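Local structure of protein-L-isoaspartate(D-aspartate) O-methyltransferase (Sulfolobus tokodaii, 1VBF) at residues F61-D64 against E65-L68. The protein probably methylates L-isoaspartyl residues of damaged proteins with S-adenosyl-L-methionine, a step in their repair or degradation. Residues are numbered along the deposited sequence; the frame is centred on the assembly and turned at random.
Sequences FMLD and ELDL
With chi1 of F61 at 173°, its ring swings to the carbonyl side of the residue, down the helix, while chi1 of E65 (-75°) carries CG over one ring face and the bend at chi2 turns the carboxylate alongside the ring. CG of E65 stands 3.9 Å from the ring centroid of F61 and 25° off the normal, which meets the definition of a CH-pi contact. The backbone ties the same pair, since E65 N donates to F61 O at 2.9 Å, the i to i+4 spacing of an alpha-helix. A water bridges D64 OD2 and E65 OE2, donating to both, which probably eases the proximity of two like charges; both carboxylate oxygens of D64 also accept bonds from the backbone N of K12 and T13. Here helix 56-65 runs into the loop that leads to strand 73-77 of the Rossmann-like methyltransferase sheet. L66 N donates to L63 O at 3.0 Å, an i to i+3 bond whose donor lies above the carbonyl plane, not on a lone pair. D67 then leaves helical geometry with positive phi. L63 CD2 meets L66 CD1 at 4.3 Å, while L63 also packs on helix 83-91 and L66 on V139.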
# COMPACT_ATOMS: atom_id res chain seq x y z
N PHE B 61 -20.60 19.52 19.07
CA PHE B 61 -21.45 18.38 18.76
C PHE B 61 -21.33 17.34 19.89
O PHE B 61 -22.33 16.81 20.37
CB PHE B 61 -21.04 17.75 17.41
CG PHE B 61 -21.77 16.47 17.11
CD1 PHE B 61 -23.16 16.47 16.95
CD2 PHE B 61 -21.10 15.26 17.09
CE1 PHE B 61 -23.87 15.27 16.78
CE2 PHE B 61 -21.79 14.05 16.93
CZ PHE B 61 -23.18 14.06 16.78
N MSE B 62 -20.11 17.07 20.32
CA MSE B 62 -19.88 16.11 21.38
C MSE B 62 -20.53 16.53 22.69
O MSE B 62 -21.23 15.74 23.33
CB MSE B 62 -18.39 15.90 21.57
CG MSE B 62 -17.74 15.38 20.30
SE MSE B 62 -15.90 14.81 20.52
CE MSE B 62 -15.07 16.21 19.48
N LEU B 63 -20.32 17.79 23.09
CA LEU B 63 -20.93 18.28 24.32
C LEU B 63 -22.45 18.26 24.19
O LEU B 63 -23.15 17.91 25.13
CB LEU B 63 -20.46 19.69 24.64
CG LEU B 63 -18.96 19.87 24.90
CD1 LEU B 63 -18.72 21.27 25.44
CD2 LEU B 63 -18.45 18.82 25.89
N ASP B 64 -22.97 18.62 23.02
CA ASP B 64 -24.41 18.63 22.82
C ASP B 64 -24.96 17.22 22.99
O ASP B 64 -26.03 17.01 23.55
CB ASP B 64 -24.75 19.20 21.43
CG ASP B 64 -26.20 19.68 21.32
OD1 ASP B 64 -26.83 19.97 22.37
OD2 ASP B 64 -26.71 19.78 20.18
N GLU B 65 -24.20 16.23 22.53
CA GLU B 65 -24.61 14.84 22.63
C GLU B 65 -24.43 14.27 24.04
O GLU B 65 -24.97 13.20 24.34
CB GLU B 65 -23.80 14.00 21.65
CG GLU B 65 -24.21 14.13 20.20
CD GLU B 65 -25.53 13.44 19.91
OE1 GLU B 65 -25.67 12.25 20.26
OE2 GLU B 65 -26.43 14.07 19.33
N LEU B 66 -23.68 14.99 24.88
CA LEU B 66 -23.39 14.57 26.26
C LEU B 66 -24.58 14.73 27.19
O LEU B 66 -24.60 14.18 28.30
CB LEU B 66 -22.22 15.39 26.82
CG LEU B 66 -20.99 14.70 27.45
CD1 LEU B 66 -20.27 15.74 28.28
CD2 LEU B 66 -21.36 13.51 28.33
N ASP B 67 -25.58 15.50 26.74
CA ASP B 67 -26.79 15.75 27.51
C ASP B 67 -26.42 16.35 28.86
O ASP B 67 -26.59 15.75 29.91
CB ASP B 67 -27.58 14.44 27.66
CG ASP B 67 -28.92 14.61 28.40
OD1 ASP B 67 -29.67 15.58 28.12
OD2 ASP B 67 -29.23 13.76 29.27
N LEU B 68 -25.91 17.57 28.81
CA LEU B 68 -25.50 18.26 30.01
C LEU B 68 -26.62 19.12 30.62
O LEU B 68 -27.31 19.84 29.90
CB LEU B 68 -24.31 19.15 29.68
CG LEU B 68 -23.02 18.44 29.26
CD1 LEU B 68 -22.02 19.47 28.71
CD2 LEU B 68 -22.46 17.68 30.46
O HOH W 1 -25.45 18.41 26.53
O HOH W 2 -26.63 16.88 19.13